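Local coordinates for protein DyP (Bjerkandera adusta, PDB 3VXJ) that binds heme b and, as a member of the dye-decolorizing peroxidase family, probably uses peroxide to oxidise dyes and phenols such as the bound 2,6-dimethoxyphenol, at residues 172-177 with 313-318; 323-328 with 372-377. All coordinates share one frame; numbering follows the deposited sequence.

Contact 1: 172-177 with 313-318. With HEM (protoporphyrin IX containing Fe), chain B; 3DM (2,6-dimethoxyphenol), chain D.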
loop_
_atom_site.group_PDB
_atom_site.type_symbol
_atom_site.label_atom_id
_atom_site.label_comp_id
_atom_site.label_asym_id
_atom_site.label_seq_id
_atom_site.Cartn_x
_atom_site.Cartn_y
_atom_site.Cartn_z
ATOM N N GLY A 172 6.639 4.310 -3.274
ATOM C CA GLY A 172 6.809 3.243 -4.259
ATOM C C GLY A 172 8.256 2.963 -4.637
ATOM O O GLY A 172 8.548 2.559 -5.777
ATOM N N ILE A 173 9.160 3.168 -3.683
ATOM C CA ILE A 173 10.588 2.921 -3.876
ATOM C C ILE A 173 10.930 1.462 -3.595
ATOM O O ILE A 173 11.557 0.790 -4.425
ATOM C CB ILE A 173 11.428 3.816 -2.941
ATOM C CG1 ILE A 173 11.239 5.287 -3.326
ATOM C CG2 ILE A 173 12.909 3.402 -2.966
ATOM C CD1 ILE A 173 11.778 6.260 -2.301
ATOM N N SER A 174 10.533 0.983 -2.415
ATOM C CA SER A 174 10.951 -0.334 -1.940
ATOM C C SER A 174 9.881 -1.410 -2.117
ATOM O O SER A 174 8.824 -1.353 -1.488
ATOM C CB SER A 174 11.389 -0.262 -0.474
ATOM O OG SER A 174 11.908 -1.511 -0.084
ATOM N N GLN A 175 10.185 -2.407 -2.941
ATOM C CA GLN A 175 9.293 -3.525 -3.210
ATOM C C GLN A 175 10.117 -4.803 -3.209
ATOM O O GLN A 175 11.292 -4.790 -3.583
ATOM C CB GLN A 175 8.641 -3.383 -4.592
ATOM C CG GLN A 175 7.948 -2.055 -4.890
ATOM C CD GLN A 175 6.535 -1.925 -4.311
ATOM O OE1 GLN A 175 6.052 -2.777 -3.558
ATOM N NE2 GLN A 175 5.876 -0.829 -4.647
ATOM N N PRO A 176 9.510 -5.929 -2.813
ATOM C CA PRO A 176 10.227 -7.197 -2.941
ATOM C C PRO A 176 10.346 -7.596 -4.404
ATOM O O PRO A 176 9.557 -7.158 -5.240
ATOM C CB PRO A 176 9.332 -8.185 -2.179
ATOM C CG PRO A 176 7.961 -7.587 -2.288
ATOM C CD PRO A 176 8.145 -6.102 -2.274
ATOM N N SER A 177 11.342 -8.418 -4.706
ATOM C CA SER A 177 11.467 -9.015 -6.028
ATOM C C SER A 177 11.231 -10.508 -5.872
ATOM O O SER A 177 11.835 -11.145 -5.009
ATOM C CB SER A 177 12.864 -8.757 -6.586
ATOM O OG SER A 177 12.992 -9.241 -7.909
ATOM N N ASN A 313 9.129 -2.590 7.263
ATOM C CA ASN A 313 10.164 -3.522 6.835
ATOM C C ASN A 313 11.401 -3.370 7.710
ATOM O O ASN A 313 12.264 -2.527 7.443
ATOM C CB ASN A 313 10.532 -3.333 5.364
ATOM C CG ASN A 313 11.647 -4.272 4.919
ATOM O OD1 ASN A 313 12.052 -5.186 5.658
ATOM N ND2 ASN A 313 12.170 -4.036 3.715
ATOM N N PRO A 314 11.492 -4.192 8.769
ATOM C CA PRO A 314 12.551 -4.042 9.760
ATOM C C PRO A 314 13.954 -4.411 9.286
ATOM O O PRO A 314 14.904 -4.111 9.996
ATOM C CB PRO A 314 12.110 -4.978 10.895
ATOM C CG PRO A 314 10.632 -5.143 10.698
ATOM C CD PRO A 314 10.443 -5.120 9.222
ATOM N N ARG A 315 14.093 -5.027 8.111
ATOM C CA ARG A 315 15.421 -5.387 7.588
ATOM C C ARG A 315 16.246 -6.090 8.681
ATOM O O ARG A 315 15.759 -7.068 9.263
ATOM C CB ARG A 315 16.115 -4.175 6.929
ATOM C CG ARG A 315 15.253 -3.554 5.846
ATOM C CD ARG A 315 15.939 -2.432 5.075
ATOM N NE ARG A 315 14.953 -1.784 4.204
ATOM C CZ ARG A 315 15.150 -1.371 2.954
ATOM N NH1 ARG A 315 16.332 -1.500 2.364
ATOM N NH2 ARG A 315 14.142 -0.834 2.290
ATOM N N GLN A 316 17.466 -5.628 8.968
ATOM C CA GLN A 316 18.343 -6.329 9.915
ATOM C C GLN A 316 17.874 -6.279 11.371
ATOM O O GLN A 316 18.408 -7.003 12.210
ATOM C CB GLN A 316 19.798 -5.841 9.788
ATOM C CG GLN A 316 20.853 -6.680 10.531
ATOM C CD GLN A 316 21.015 -8.090 9.978
ATOM O OE1 GLN A 316 20.698 -8.359 8.817
ATOM N NE2 GLN A 316 21.523 -8.990 10.810
ATOM N N ASP A 317 16.864 -5.466 11.688
ATOM C CA ASP A 317 16.265 -5.561 13.031
ATOM C C ASP A 317 15.721 -6.974 13.302
ATOM O O ASP A 317 15.588 -7.378 14.461
ATOM C CB ASP A 317 15.133 -4.546 13.237
ATOM C CG ASP A 317 15.620 -3.112 13.375
ATOM O OD1 ASP A 317 16.776 -2.859 13.779
ATOM O OD2 ASP A 317 14.786 -2.223 13.093
ATOM N N LEU A 318 15.418 -7.723 12.241
ATOM C CA LEU A 318 14.947 -9.109 12.396
ATOM C C LEU A 318 16.083 -10.116 12.590
ATOM O O LEU A 318 15.823 -11.276 12.929
ATOM C CB LEU A 318 14.060 -9.527 11.217
ATOM C CG LEU A 318 12.755 -8.756 11.034
ATOM C CD1 LEU A 318 11.985 -9.332 9.861
ATOM C CD2 LEU A 318 11.905 -8.786 12.299
HETATM C CHA HEM B . 6.962 2.619 2.462
HETATM C CHB HEM B . 3.861 6.308 2.827
HETATM C CHC HEM B . 0.541 3.384 4.783
HETATM C CHD HEM B . 3.611 -0.331 4.396
HETATM C C1A HEM B . 6.426 3.876 2.423
HETATM C C2A HEM B . 7.114 5.068 1.980
HETATM C C3A HEM B . 6.250 6.093 2.094
HETATM C C4A HEM B . 4.994 5.568 2.578
HETATM C CMA HEM B . 6.501 7.572 1.746
HETATM C CAA HEM B . 8.594 5.117 1.541
HETATM C CBA HEM B . 8.845 4.849 0.056
HETATM C CGA HEM B . 8.665 3.404 -0.347
HETATM O O1A HEM B . 9.488 2.538 0.018
HETATM O O2A HEM B . 7.681 3.120 -1.086
HETATM C C1B HEM B . 2.682 5.841 3.375
HETATM C C2B HEM B . 1.500 6.633 3.639
HETATM C C3B HEM B . 0.574 5.818 4.179
HETATM C C4B HEM B . 1.153 4.493 4.253
HETATM C CMB HEM B . 1.392 8.147 3.351
HETATM C CAB HEM B . -0.864 6.157 4.624
HETATM C CBB HEM B . -1.538 7.193 4.120
HETATM C C1C HEM B . 1.104 2.137 4.889
HETATM C C2C HEM B . 0.485 0.978 5.504
HETATM C C3C HEM B . 1.343 -0.050 5.411
HETATM C C4C HEM B . 2.522 0.436 4.727
HETATM C CMC HEM B . -0.924 0.979 6.128
HETATM C CAC HEM B . 1.171 -1.513 5.898
HETATM C CBC HEM B . 0.536 -1.806 7.041
HETATM C C1D HEM B . 4.753 0.115 3.783
HETATM C C2D HEM B . 5.824 -0.753 3.362
HETATM C C3D HEM B . 6.860 0.156 2.779
HETATM C C4D HEM B . 6.321 1.488 2.891
HETATM C CMD HEM B . 5.949 -2.281 3.477
HETATM C CAD HEM B . 8.211 -0.309 2.215
HETATM C CBD HEM B . 9.159 -0.496 3.396
HETATM C CGD HEM B . 10.506 -0.999 2.952
HETATM O O1D HEM B . 11.525 -0.371 3.348
HETATM O O2D HEM B . 10.573 -2.011 2.219
HETATM N NA HEM B . 5.153 4.224 2.799
HETATM N NB HEM B . 2.453 4.536 3.793
HETATM N NC HEM B . 2.360 1.773 4.463
HETATM N ND HEM B . 5.060 1.436 3.462
HETATM FE FE HEM B . 3.774 3.010 3.696
HETATM O O1 3DM D . 14.369 -6.213 3.190
HETATM C C1 3DM D . 15.368 -6.732 3.986
HETATM C C2 3DM D . 15.084 -7.654 5.000
HETATM O O2 3DM D . 13.782 -8.035 5.201
HETATM C C7 3DM D . 13.455 -8.663 6.451
HETATM C C3 3DM D . 16.139 -8.158 5.773
HETATM C C4 3DM D . 17.451 -7.727 5.553
HETATM C C5 3DM D . 17.731 -6.816 4.541
HETATM C C6 3DM D . 16.686 -6.317 3.763
HETATM O O3 3DM D . 16.896 -5.414 2.757
HETATM C C8 3DM D . 18.183 -4.742 2.724
HETATM O O HOH W 1 3.145 2.651 1.840
#

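Contact 2: 323-328 with 372-377. With 3DM (2,6-dimethoxyphenol), chain D.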
loop_
_atom_site.group_PDB
_atom_site.type_symbol
_atom_site.label_atom_id
_atom_site.label_comp_id
_atom_site.label_asym_id
_atom_site.label_seq_id
_atom_site.Cartn_x
_atom_site.Cartn_y
_atom_site.Cartn_z
ATOM N N ASP A 323 11.899 -13.951 4.471
ATOM C CA ASP A 323 11.008 -13.882 3.305
ATOM C C ASP A 323 9.597 -13.449 3.687
ATOM O O ASP A 323 8.917 -12.801 2.906
ATOM C CB ASP A 323 10.862 -15.258 2.631
ATOM C CG ASP A 323 12.151 -15.791 2.049
ATOM O OD1 ASP A 323 13.058 -14.995 1.728
ATOM O OD2 ASP A 323 12.227 -17.032 1.877
ATOM N N THR A 324 9.186 -13.823 4.896
ATOM C CA THR A 324 7.779 -14.059 5.223
ATOM C C THR A 324 6.883 -12.832 5.186
ATOM O O THR A 324 5.707 -12.942 4.832
ATOM C CB THR A 324 7.674 -14.717 6.615
ATOM O OG1 THR A 324 8.631 -15.782 6.693
ATOM C CG2 THR A 324 6.286 -15.292 6.871
ATOM N N PHE A 325 7.435 -11.675 5.544
ATOM C CA PHE A 325 6.623 -10.487 5.806
ATOM C C PHE A 325 6.731 -9.398 4.757
ATOM O O PHE A 325 6.278 -8.274 4.986
ATOM C CB PHE A 325 6.899 -9.954 7.216
ATOM C CG PHE A 325 6.968 -11.032 8.251
ATOM C CD1 PHE A 325 5.825 -11.739 8.613
ATOM C CD2 PHE A 325 8.185 -11.363 8.843
ATOM C CE1 PHE A 325 5.888 -12.769 9.559
ATOM C CE2 PHE A 325 8.258 -12.384 9.793
ATOM C CZ PHE A 325 7.110 -13.088 10.152
ATOM N N HIS A 326 7.300 -9.736 3.602
ATOM C CA HIS A 326 7.355 -8.807 2.484
ATOM C C HIS A 326 6.044 -8.798 1.717
ATOM O O HIS A 326 5.335 -9.802 1.669
ATOM C CB HIS A 326 8.530 -9.141 1.569
ATOM C CG HIS A 326 9.863 -8.961 2.228
ATOM N ND1 HIS A 326 10.406 -7.722 2.488
ATOM C CD2 HIS A 326 10.755 -9.866 2.702
ATOM C CE1 HIS A 326 11.575 -7.868 3.086
ATOM N NE2 HIS A 326 11.807 -9.159 3.238
ATOM N N ALA A 327 5.717 -7.653 1.121
ATOM C CA ALA A 327 4.492 -7.528 0.334
ATOM C C ALA A 327 4.692 -6.457 -0.728
ATOM O O ALA A 327 5.545 -5.578 -0.564
ATOM C CB ALA A 327 3.317 -7.167 1.247
ATOM N N MET A 328 3.894 -6.529 -1.796
ATOM C CA MET A 328 3.914 -5.536 -2.882
ATOM C C MET A 328 2.903 -4.441 -2.592
ATOM O O MET A 328 1.807 -4.719 -2.116
ATOM C CB MET A 328 3.511 -6.190 -4.206
ATOM C CG MET A 328 4.436 -7.273 -4.722
ATOM S SD MET A 328 6.022 -6.628 -5.290
ATOM C CE MET A 328 6.596 -8.037 -6.231
ATOM N N ILE A 372 -0.256 -4.671 12.739
ATOM C CA ILE A 372 -0.529 -5.050 14.119
ATOM C C ILE A 372 0.759 -5.391 14.863
ATOM O O ILE A 372 1.105 -4.744 15.860
ATOM C CB ILE A 372 -1.503 -6.228 14.199
ATOM C CG1 ILE A 372 -2.855 -5.849 13.576
ATOM C CG2 ILE A 372 -1.700 -6.658 15.657
ATOM C CD1 ILE A 372 -3.874 -6.976 13.561
ATOM N N ASN A 373 1.462 -6.415 14.384
ATOM C CA ASN A 373 2.627 -6.928 15.092
ATOM C C ASN A 373 3.756 -5.925 15.180
ATOM O O ASN A 373 4.543 -5.957 16.119
ATOM C CB ASN A 373 3.155 -8.194 14.428
ATOM C CG ASN A 373 2.125 -9.299 14.375
ATOM O OD1 ASN A 373 1.044 -9.140 13.811
ATOM N ND2 ASN A 373 2.466 -10.442 14.955
ATOM N N TRP A 374 3.823 -5.042 14.189
ATOM C CA TRP A 374 4.933 -4.121 14.074
ATOM C C TRP A 374 4.552 -2.661 14.355
ATOM O O TRP A 374 4.933 -2.123 15.396
ATOM C CB TRP A 374 5.624 -4.290 12.716
ATOM C CG TRP A 374 6.358 -5.611 12.592
ATOM C CD1 TRP A 374 6.659 -6.495 13.603
ATOM C CD2 TRP A 374 6.891 -6.173 11.395
ATOM N NE1 TRP A 374 7.357 -7.567 13.101
ATOM C CE2 TRP A 374 7.505 -7.398 11.747
ATOM C CE3 TRP A 374 6.900 -5.766 10.055
ATOM C CZ2 TRP A 374 8.137 -8.207 10.815
ATOM C CZ3 TRP A 374 7.519 -6.575 9.127
ATOM C CH2 TRP A 374 8.139 -7.785 9.510
ATOM N N ALA A 375 3.799 -2.031 13.452
ATOM C CA ALA A 375 3.481 -0.606 13.593
ATOM C C ALA A 375 2.762 -0.255 14.902
ATOM O O ALA A 375 3.068 0.756 15.518
ATOM C CB ALA A 375 2.689 -0.123 12.390
ATOM N N ASN A 376 1.798 -1.085 15.298
ATOM C CA ASN A 376 0.990 -0.854 16.509
ATOM C C ASN A 376 1.666 -1.277 17.808
ATOM O O ASN A 376 1.111 -1.096 18.902
ATOM C CB ASN A 376 -0.345 -1.602 16.426
ATOM C CG ASN A 376 -1.295 -1.018 15.395
ATOM O OD1 ASN A 376 -1.004 -0.008 14.735
ATOM N ND2 ASN A 376 -2.429 -1.679 15.221
ATOM N N ASN A 377 2.855 -1.860 17.696
ATOM C CA ASN A 377 3.507 -2.482 18.838
ATOM C C ASN A 377 4.628 -1.589 19.345
ATOM O O ASN A 377 5.677 -1.482 18.700
ATOM C CB ASN A 377 4.034 -3.839 18.385
ATOM C CG ASN A 377 4.666 -4.653 19.496
ATOM O OD1 ASN A 377 4.943 -4.171 20.599
ATOM N ND2 ASN A 377 4.926 -5.921 19.185
HETATM O O1 3DM D . 14.369 -6.213 3.190
HETATM C C1 3DM D . 15.368 -6.732 3.986
HETATM C C2 3DM D . 15.084 -7.654 5.000
HETATM O O2 3DM D . 13.782 -8.035 5.201
HETATM C C7 3DM D . 13.455 -8.663 6.451
HETATM C C3 3DM D . 16.139 -8.158 5.773
HETATM C C4 3DM D . 17.451 -7.727 5.553
HETATM C C5 3DM D . 17.731 -6.816 4.541
HETATM C C6 3DM D . 16.686 -6.317 3.763
HETATM O O3 3DM D . 16.896 -5.414 2.757
HETATM C C8 3DM D . 18.183 -4.742 2.724
#

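Contact 1: 172-177 with 313-318
Ser174 and Arg315 meet beside a heme propionate, their OG and NH2 atoms 3.3 Å apart at an angle too poor for a hydrogen bond. Both donate instead to the same carboxylate. Ser174 OG donates to heme O2D at 2.7 Å. Arg315 NH2 donates to the other oxygen, heme O1D, at 2.9 Å; the bond is nearly straight, with O1D in the guanidinium plane. An arginine chain extended from CG to NE spans the gap, while Ser174 OG, placed anti to the backbone N (chi1 -174°), turns toward the same group. Asn313 ND2 adds a third donor, reaching heme O2D at 3.0 Å and also O1 of 2,6-dimethoxyphenol at 3.1 Å, so one amide nitrogen bridges cofactor and phenol. The amide is steadied at its other end by an Asx turn: Arg315 N donates to Asn313 OD1 from above the carbonyl plane. Arg315 CG and CB lie against the phenol ring, and Leu318 CD1 touches its methoxy carbon C7. The second propionate takes three backbone N-H donors: Gly172 N and Ile173 N to O2A, Ser174 N to O1A. Arg329 NH2 also hydrogen-bonds the heme. Asn289 bonds to both Ser174 OG and Arg315 NH2, while Phe291 takes NH1 through its carbonyl and lies in cation-pi contact with the guanidinium. This buried propionate site joins the loop between strands 146-155 and 177-178 to the one leaving helix 308-312, the helix that starts with the axial heme ligand His308.

Contact 2: 323-328 with 372-377
Phe325 and Trp374 form an offset edge-to-face aromatic pair that fastens a type I beta turn, Asp323 to His326, to the C-terminal part of helix 367-375 in the C-terminal Dyp-type peroxidase region. Asp323 opens the turn, its side chain packed on Pro193 and Val192. Thr324 follows and lays CB over the centre of the Phe325 ring, 3.8 Å above its plane, which covers one face. Phe325 then carries the contact: with CG anti to its own carbonyl carbon (chi1 -44°), the ring faces the helix and meets the indole's benzo edge. The centroids of the Phe325 ring and the six-membered ring of Trp374 stand 5.2 Å apart, with the two planes turned by 74°; the side chains themselves cross at about a right angle. Trp374 leads with CH2, which also presses on Phe325 CB, while Trp374 CZ2 lies 3.7 Å from Phe325 CD2. Phe369, five residues earlier on the helix, enlarges the cluster by stacking on Phe325 and meeting Trp374 edge-to-face; Phe380 stacks on Trp374 as well. The Phe325 carbonyl is hydrogen-bonded to Gln370 NE2, a polar tie from turn to helix beside the apolar one. His326, next in line, points its CB away from the helix and brings its imidazole edge to the bound 2,6-dimethoxyphenol, NE2 lying 3.0 Å from methoxy oxygen O2. Ala327 packs on strand 353-360, and Met328 begins strand 328-334, its backbone hydrogen-bonded to that of Tyr359. On the helix side a wider pi-type turn spans 372-375, and the chain then leaves the helix in a turn stitched by Asn377: its backbone N donates to Trp374 O, and its side-chain ND2 to Asn373 O at 3.1 Å.

Contacts 1 and 2 lie about 10 Å apart, centre to centre, and both reach the same 2,6-dimethoxyphenol, one through an amide and an arginine chain, the other through an imidazole edge. Contact 1 is buried and polar, its two loops meeting at a heme propionate; contact 2 is only partly buried and rests on aromatic carbon. Segments 313-318 and 323-328 belong to the same loop between helix 308-312 and strand 328-334, which therefore serves both. They also touch directly: Pro314 CD packs on the Trp374 ring, 3.3 Å from CZ3. Separately, Pro176 CD packs on Ala327 O at 3.2 Å, next to strand 328-334.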